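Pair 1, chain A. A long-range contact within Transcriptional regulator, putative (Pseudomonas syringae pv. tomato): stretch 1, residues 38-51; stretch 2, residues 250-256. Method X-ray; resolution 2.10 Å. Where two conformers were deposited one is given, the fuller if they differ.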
# COMPACT_ATOMS: atom_id res chain seq x y z
N SER A 38 -6.27 14.09 8.62
CA SER A 38 -6.75 14.79 7.44
C SER A 38 -6.00 14.33 6.19
O SER A 38 -6.60 14.15 5.13
CB SER A 38 -6.60 16.29 7.59
OG SER A 38 -7.14 16.90 6.44
N ILE A 39 -4.68 14.17 6.33
CA ILE A 39 -3.83 13.64 5.26
C ILE A 39 -4.21 12.20 4.87
O ILE A 39 -4.27 11.89 3.69
CB ILE A 39 -2.33 13.72 5.62
CG1 ILE A 39 -1.84 15.17 5.55
CG2 ILE A 39 -1.49 12.79 4.68
CD1 ILE A 39 -0.52 15.43 6.22
N LYS A 40 -4.47 11.34 5.85
CA LYS A 40 -4.82 9.94 5.54
C LYS A 40 -6.12 9.87 4.76
O LYS A 40 -6.24 9.06 3.85
CB LYS A 40 -4.95 9.08 6.79
CG LYS A 40 -3.64 8.65 7.44
CD LYS A 40 -3.90 7.48 8.41
CE LYS A 40 -4.00 7.93 9.82
NZ LYS A 40 -4.63 6.87 10.64
N GLN A 41 -7.07 10.74 5.12
CA GLN A 41 -8.41 10.74 4.51
C GLN A 41 -8.42 11.26 3.08
O GLN A 41 -9.17 10.75 2.25
CB GLN A 41 -9.42 11.57 5.34
CG GLN A 41 -9.85 11.00 6.75
CD GLN A 41 -10.30 9.53 6.74
OE1 GLN A 41 -10.77 9.01 5.73
NE2 GLN A 41 -10.13 8.85 7.88
N ALA A 42 -7.61 12.29 2.82
CA ALA A 42 -7.38 12.79 1.45
C ALA A 42 -6.73 11.73 0.57
O ALA A 42 -7.12 11.54 -0.57
CB ALA A 42 -6.54 14.11 1.47
N ILE A 43 -5.70 11.07 1.09
CA ILE A 43 -5.01 9.98 0.34
C ILE A 43 -5.96 8.81 0.10
O ILE A 43 -6.09 8.33 -1.04
CB ILE A 43 -3.68 9.52 1.02
CG1 ILE A 43 -2.63 10.64 0.93
CG2 ILE A 43 -3.11 8.23 0.33
CD1 ILE A 43 -1.53 10.50 1.93
N GLY A 44 -6.61 8.35 1.16
CA GLY A 44 -7.60 7.26 1.03
C GLY A 44 -8.68 7.59 -0.00
O GLY A 44 -8.98 6.78 -0.87
N SER A 45 -9.24 8.78 0.08
CA SER A 45 -10.26 9.20 -0.90
C SER A 45 -9.78 9.20 -2.35
O SER A 45 -10.48 8.72 -3.24
CB SER A 45 -10.81 10.59 -0.54
OG SER A 45 -11.69 11.00 -1.56
N ALA A 46 -8.58 9.75 -2.59
CA ALA A 46 -7.99 9.75 -3.92
C ALA A 46 -7.74 8.30 -4.38
O ALA A 46 -7.96 7.96 -5.55
CB ALA A 46 -6.69 10.57 -3.93
N ALA A 47 -7.30 7.45 -3.44
CA ALA A 47 -7.05 6.01 -3.68
C ALA A 47 -8.32 5.27 -4.11
O ALA A 47 -8.29 4.48 -5.08
CB ALA A 47 -6.48 5.36 -2.42
N ALA A 48 -9.42 5.54 -3.41
CA ALA A 48 -10.71 4.96 -3.77
C ALA A 48 -11.07 5.27 -5.21
O ALA A 48 -11.48 4.38 -5.97
CB ALA A 48 -11.81 5.45 -2.81
N HIS A 49 -10.91 6.54 -5.59
CA HIS A 49 -11.25 7.04 -6.93
C HIS A 49 -10.35 6.40 -7.98
O HIS A 49 -10.82 5.98 -9.03
CB HIS A 49 -11.14 8.58 -6.99
CG HIS A 49 -12.25 9.31 -6.31
ND1 HIS A 49 -12.74 8.96 -5.06
CD2 HIS A 49 -12.95 10.41 -6.69
CE1 HIS A 49 -13.70 9.80 -4.72
NE2 HIS A 49 -13.85 10.69 -5.68
N TYR A 50 -9.04 6.35 -7.70
CA TYR A 50 -8.03 5.69 -8.54
C TYR A 50 -8.44 4.25 -8.91
O TYR A 50 -8.36 3.83 -10.07
CB TYR A 50 -6.67 5.67 -7.83
CG TYR A 50 -5.59 4.95 -8.62
CD1 TYR A 50 -4.84 5.62 -9.59
CD2 TYR A 50 -5.32 3.61 -8.41
CE1 TYR A 50 -3.87 4.97 -10.33
CE2 TYR A 50 -4.33 2.94 -9.14
CZ TYR A 50 -3.62 3.63 -10.10
OH TYR A 50 -2.64 2.97 -10.84
N LEU A 51 -8.87 3.52 -7.89
CA LEU A 51 -9.24 2.13 -8.01
C LEU A 51 -10.57 2.02 -8.76
O LEU A 51 -10.79 1.04 -9.46
CB LEU A 51 -9.37 1.52 -6.62
CG LEU A 51 -8.59 0.24 -6.38
CD1 LEU A 51 -7.18 0.58 -6.05
CD2 LEU A 51 -9.23 -0.62 -5.28
N ASP A 250 5.21 2.10 -8.18
CA ASP A 250 4.87 2.53 -9.52
C ASP A 250 3.91 3.73 -9.52
O ASP A 250 3.92 4.55 -10.43
CB ASP A 250 4.27 1.35 -10.27
CG ASP A 250 5.26 0.20 -10.41
OD1 ASP A 250 6.23 0.38 -11.19
OD2 ASP A 250 5.09 -0.84 -9.72
N VAL A 251 3.07 3.82 -8.49
CA VAL A 251 2.17 4.93 -8.25
C VAL A 251 2.31 5.32 -6.79
O VAL A 251 2.31 4.47 -5.89
CB VAL A 251 0.68 4.57 -8.58
CG1 VAL A 251 -0.26 5.81 -8.46
CG2 VAL A 251 0.57 3.91 -9.98
N LEU A 252 2.45 6.62 -6.54
CA LEU A 252 2.41 7.12 -5.17
C LEU A 252 1.33 8.13 -5.10
O LEU A 252 1.29 9.03 -5.92
CB LEU A 252 3.76 7.76 -4.79
CG LEU A 252 3.79 8.58 -3.51
CD1 LEU A 252 3.69 7.73 -2.23
CD2 LEU A 252 5.06 9.47 -3.56
N ILE A 253 0.44 7.97 -4.12
CA ILE A 253 -0.54 8.99 -3.78
C ILE A 253 -0.17 9.58 -2.41
O ILE A 253 0.00 8.85 -1.45
CB ILE A 253 -1.97 8.44 -3.73
CG1 ILE A 253 -2.32 7.77 -5.08
CG2 ILE A 253 -2.93 9.58 -3.36
CD1 ILE A 253 -3.68 7.01 -5.08
N THR A 254 0.01 10.91 -2.37
CA THR A 254 0.54 11.57 -1.20
C THR A 254 0.03 12.99 -1.14
O THR A 254 -0.54 13.51 -2.09
CB THR A 254 2.11 11.53 -1.17
OG1 THR A 254 2.56 11.90 0.13
CG2 THR A 254 2.76 12.45 -2.21
N ASP A 255 0.23 13.65 -0.01
CA ASP A 255 -0.24 15.04 0.14
C ASP A 255 0.79 16.07 -0.35
O ASP A 255 1.94 15.71 -0.64
CB ASP A 255 -0.57 15.30 1.62
CG ASP A 255 0.63 15.07 2.52
OD1 ASP A 255 1.02 13.90 2.69
OD2 ASP A 255 1.20 16.06 3.03
N VAL A 256 0.38 17.34 -0.44
CA VAL A 256 1.25 18.43 -0.90
C VAL A 256 2.51 18.62 -0.04
O VAL A 256 3.59 18.79 -0.55
CB VAL A 256 0.52 19.85 -0.92
CG1 VAL A 256 1.44 20.91 -1.53
CG2 VAL A 256 -0.74 19.83 -1.66

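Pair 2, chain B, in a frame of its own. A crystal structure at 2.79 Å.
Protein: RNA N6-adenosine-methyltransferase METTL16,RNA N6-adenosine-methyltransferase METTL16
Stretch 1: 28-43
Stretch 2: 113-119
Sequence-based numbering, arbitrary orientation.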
# COMPACT_ATOMS: atom_id res chain seq x y z
N ALA B 28 2.40 17.44 3.05
CA ALA B 28 2.56 16.33 3.99
C ALA B 28 3.77 15.47 3.62
O ALA B 28 4.16 15.40 2.46
CB ALA B 28 1.31 15.45 4.00
N GLU B 29 4.33 14.81 4.64
CA GLU B 29 5.51 13.92 4.47
C GLU B 29 5.31 13.07 3.21
O GLU B 29 4.18 13.01 2.71
CB GLU B 29 5.68 13.02 5.70
CG GLU B 29 6.55 13.64 6.77
CD GLU B 29 7.93 13.01 6.89
OE1 GLU B 29 8.87 13.53 6.26
OE2 GLU B 29 8.06 12.00 7.61
N GLY B 30 6.39 12.43 2.74
CA GLY B 30 6.32 11.60 1.52
C GLY B 30 5.70 10.25 1.78
O GLY B 30 4.88 9.81 0.95
N ILE B 31 6.06 9.60 2.89
CA ILE B 31 5.51 8.26 3.23
C ILE B 31 4.03 8.39 3.62
O ILE B 31 3.28 7.44 3.38
CB ILE B 31 6.34 7.58 4.34
CG1 ILE B 31 6.31 8.37 5.65
CG2 ILE B 31 7.76 7.33 3.87
CD1 ILE B 31 7.25 7.83 6.70
N VAL B 32 3.65 9.53 4.20
CA VAL B 32 2.23 9.76 4.59
C VAL B 32 1.39 9.84 3.32
O VAL B 32 0.35 9.17 3.24
CB VAL B 32 2.07 11.03 5.44
CG1 VAL B 32 0.62 11.48 5.50
CG2 VAL B 32 2.62 10.84 6.85
N VAL B 33 1.84 10.65 2.36
CA VAL B 33 1.12 10.82 1.07
C VAL B 33 0.89 9.43 0.46
O VAL B 33 -0.27 9.08 0.21
CB VAL B 33 1.91 11.73 0.10
CG1 VAL B 33 1.51 11.49 -1.34
CG2 VAL B 33 1.75 13.19 0.47
N VAL B 34 1.98 8.69 0.24
CA VAL B 34 1.91 7.32 -0.35
C VAL B 34 0.87 6.49 0.40
O VAL B 34 -0.02 5.92 -0.26
CB VAL B 34 3.29 6.64 -0.33
CG1 VAL B 34 3.19 5.17 -0.70
CG2 VAL B 34 4.29 7.35 -1.21
N THR B 35 0.97 6.44 1.73
CA THR B 35 0.04 5.65 2.53
C THR B 35 -1.41 6.01 2.24
O THR B 35 -2.24 5.12 2.02
CB THR B 35 0.33 5.85 4.01
OG1 THR B 35 1.64 5.33 4.31
CG2 THR B 35 -0.72 5.14 4.85
N THR B 36 -1.73 7.30 2.21
CA THR B 36 -3.11 7.67 1.92
C THR B 36 -3.51 7.33 0.48
O THR B 36 -4.71 7.25 0.20
CB THR B 36 -3.36 9.15 2.17
OG1 THR B 36 -2.76 9.89 1.12
CG2 THR B 36 -2.76 9.60 3.49
N TRP B 37 -2.54 7.14 -0.43
CA TRP B 37 -2.90 6.61 -1.74
C TRP B 37 -3.13 5.10 -1.68
O TRP B 37 -4.03 4.58 -2.35
CB TRP B 37 -1.85 6.94 -2.79
CG TRP B 37 -1.99 8.30 -3.39
CD1 TRP B 37 -1.08 9.34 -3.31
CD2 TRP B 37 -3.09 8.79 -4.17
NE1 TRP B 37 -1.56 10.45 -4.00
CE2 TRP B 37 -2.78 10.13 -4.54
CE3 TRP B 37 -4.29 8.23 -4.61
CZ2 TRP B 37 -3.65 10.90 -5.30
CZ3 TRP B 37 -5.15 9.01 -5.37
CH2 TRP B 37 -4.82 10.33 -5.70
N ILE B 38 -2.33 4.38 -0.90
CA ILE B 38 -2.66 2.97 -0.68
C ILE B 38 -4.03 2.85 -0.00
O ILE B 38 -4.83 1.97 -0.34
CB ILE B 38 -1.55 2.27 0.13
CG1 ILE B 38 -0.25 2.27 -0.64
CG2 ILE B 38 -1.92 0.85 0.37
CD1 ILE B 38 0.96 1.90 0.19
N GLU B 39 -4.34 3.75 0.94
CA GLU B 39 -5.64 3.71 1.59
C GLU B 39 -6.76 3.94 0.59
O GLU B 39 -7.80 3.27 0.64
CB GLU B 39 -5.70 4.76 2.70
CG GLU B 39 -4.89 4.40 3.93
CD GLU B 39 -4.76 5.54 4.94
OE1 GLU B 39 -5.02 6.72 4.61
OE2 GLU B 39 -4.38 5.24 6.09
N LYS B 40 -6.55 4.84 -0.37
CA LYS B 40 -7.52 5.03 -1.44
C LYS B 40 -7.67 3.76 -2.27
O LYS B 40 -8.79 3.33 -2.58
CB LYS B 40 -7.09 6.21 -2.32
CG LYS B 40 -8.24 7.01 -2.92
CD LYS B 40 -8.74 6.40 -4.21
CE LYS B 40 -10.19 6.80 -4.44
NZ LYS B 40 -10.60 6.62 -5.88
N ILE B 41 -6.55 3.12 -2.62
CA ILE B 41 -6.60 1.94 -3.47
C ILE B 41 -7.33 0.80 -2.77
O ILE B 41 -8.08 0.04 -3.40
CB ILE B 41 -5.17 1.53 -3.85
CG1 ILE B 41 -4.57 2.56 -4.80
CG2 ILE B 41 -5.14 0.08 -4.38
CD1 ILE B 41 -3.11 2.53 -4.86
N LEU B 42 -7.10 0.64 -1.46
CA LEU B 42 -7.70 -0.47 -0.74
C LEU B 42 -9.19 -0.25 -0.56
O LEU B 42 -9.98 -1.16 -0.85
CB LEU B 42 -7.02 -0.68 0.62
CG LEU B 42 -5.55 -1.10 0.51
CD1 LEU B 42 -4.85 -1.18 1.85
CD2 LEU B 42 -5.44 -2.40 -0.23
N THR B 43 -9.60 0.95 -0.12
CA THR B 43 -11.04 1.18 0.06
C THR B 43 -11.79 0.93 -1.24
O THR B 43 -12.88 0.35 -1.22
CB THR B 43 -11.37 2.60 0.55
OG1 THR B 43 -10.96 3.52 -0.44
CG2 THR B 43 -10.68 2.93 1.85
N LEU B 113 -0.05 -6.63 7.33
CA LEU B 113 0.46 -5.34 7.77
C LEU B 113 1.26 -4.69 6.64
O LEU B 113 2.33 -5.20 6.26
CB LEU B 113 1.31 -5.53 9.01
CG LEU B 113 1.71 -4.21 9.64
CD1 LEU B 113 0.45 -3.53 10.20
CD2 LEU B 113 2.76 -4.52 10.71
N ILE B 114 0.77 -3.56 6.13
CA ILE B 114 1.56 -2.73 5.23
C ILE B 114 2.27 -1.67 6.05
O ILE B 114 1.62 -0.91 6.79
CB ILE B 114 0.70 -2.07 4.14
CG1 ILE B 114 -0.25 -3.07 3.48
CG2 ILE B 114 1.60 -1.47 3.08
CD1 ILE B 114 -1.00 -2.51 2.27
N ASN B 115 3.61 -1.65 5.96
CA ASN B 115 4.44 -0.55 6.44
C ASN B 115 4.89 0.30 5.25
O ASN B 115 5.32 -0.24 4.22
CB ASN B 115 5.68 -1.04 7.19
CG ASN B 115 5.33 -1.73 8.49
OD1 ASN B 115 4.21 -1.63 8.96
ND2 ASN B 115 6.29 -2.44 9.08
N VAL B 116 4.80 1.61 5.38
CA VAL B 116 5.38 2.52 4.40
C VAL B 116 6.51 3.25 5.11
O VAL B 116 6.26 4.10 5.97
CB VAL B 116 4.34 3.49 3.82
CG1 VAL B 116 4.98 4.31 2.74
CG2 VAL B 116 3.14 2.71 3.27
N LYS B 117 7.74 2.81 4.87
CA LYS B 117 8.90 3.39 5.60
C LYS B 117 9.81 4.17 4.64
O LYS B 117 9.87 3.82 3.45
CB LYS B 117 9.69 2.29 6.31
CG LYS B 117 9.14 0.88 6.14
CD LYS B 117 10.17 -0.20 6.38
CE LYS B 117 10.40 -0.47 7.85
NZ LYS B 117 11.46 -1.50 8.05
N LYS B 118 10.35 5.26 5.19
CA LYS B 118 11.24 6.16 4.44
C LYS B 118 12.61 5.52 4.53
O LYS B 118 13.17 5.51 5.61
CB LYS B 118 11.29 7.54 5.09
CG LYS B 118 12.13 8.57 4.36
CD LYS B 118 12.10 9.93 5.03
CE LYS B 118 12.96 10.94 4.30
NZ LYS B 118 12.93 12.28 4.96
N GLU B 119 13.04 4.97 3.42
CA GLU B 119 14.34 4.29 3.34
C GLU B 119 15.14 5.11 2.35
O GLU B 119 14.55 5.43 1.31
CB GLU B 119 14.12 2.87 2.85
CG GLU B 119 15.37 2.03 2.77
CD GLU B 119 15.43 1.25 1.47
OE1 GLU B 119 15.19 1.84 0.42
OE2 GLU B 119 15.71 0.05 1.52

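Both pairs lay a helix across a strand running nearly the opposite way. The angle between the N-to-C directions is 145° in pair 1 and 154° in pair 2, and the axes approach to 7.9 and 8.0 Å. Superposed on 14 central residues, the backbones agree to 0.8 Å, and the buried surface is almost equal, 398 and 383 Å². Neither contact contains a hydrogen bond between its two stretches, so the fit between them rests mainly on side-chain packing.

The strand supplies the first rule: one branched aliphatic residue sits at the centre, pointing toward the helix. I253(A) matches V116(B), and each has the largest covered area in its pair. Around it the helix offers matched positions one turn or less apart: I43(A) with I31(B), A46(A) with V34(B), A47(A) with T35(B), and Y50(A) with I38(B).

At this centre, size is traded across the interface. In pair 1 the longer isoleucine faces two alanines. CG2 of I253(A) lies 3.9 Å from CB of A46(A), while CD1 of I253(A) reaches along the helix to 3.8 Å from CA of A47(A) and 4.3 Å from CB of Y50(A). In pair 2 the strand residue is the shorter valine, and the residues matching the two alanines are larger, V34(B) and T35(B): CG1 of V34(B) comes to 4.0 Å from CG1 of V116(B). I38(B), smaller than its match Y50(A), brings CD1 to 3.9 Å from CG2 of V116(B). At the two alanine positions, small helix residues go with the longer strand residue and larger ones with the shorter, and the area covered on the strand residue stays similar, 105 Å² on I253(A) and 98 Å² on V116(B).

T35(B) shows how a polar group can enter such a layer. OG1 of T35(B) donates a hydrogen bond to O of I31(B), 2.8 Å away in the preceding turn, and so is satisfied within the helix while packing 3.2 Å from CG2 of V116(B). The matching A47(A) has no hydroxyl to satisfy.

The isoleucines I43(A) and I31(B) occupy nearly the same place, their side-chain centres 1.3 Å apart, but with different rotamers: chi1 is m in I43(A) and p in I31(B). CG2 of I43(A) lies 3.6 Å from O of I253(A), whereas CG2 of I31(B) lies 3.6 Å from N of K118(B).

Two strand residues earlier, V251(A) matches I114(B). The tyrosine Y50(A) spans the distance to the valine, with OH of Y50(A) 3.5 Å from CG2 of V251(A); in pair 2, CG2 of I38(B) meets CD1 of I114(B) at 4.0 Å.

The other end is less uniform. D255(A) and K118(B) match, yet D255(A) points toward the helix and its OD1 lies 3.4 Å from CG2 of I39(A), while K118(B) sets off sideways as a fully extended chain. NZ of K118(B) remains 4.4 Å from OE1 of E29(B), opposite charges near each other but beyond a salt bridge. The transferable rule is to keep the central layer mostly apolar and complementary in size, admitting a polar group where, as in T35(B), the helix itself satisfies it, while allowing the flank more variety.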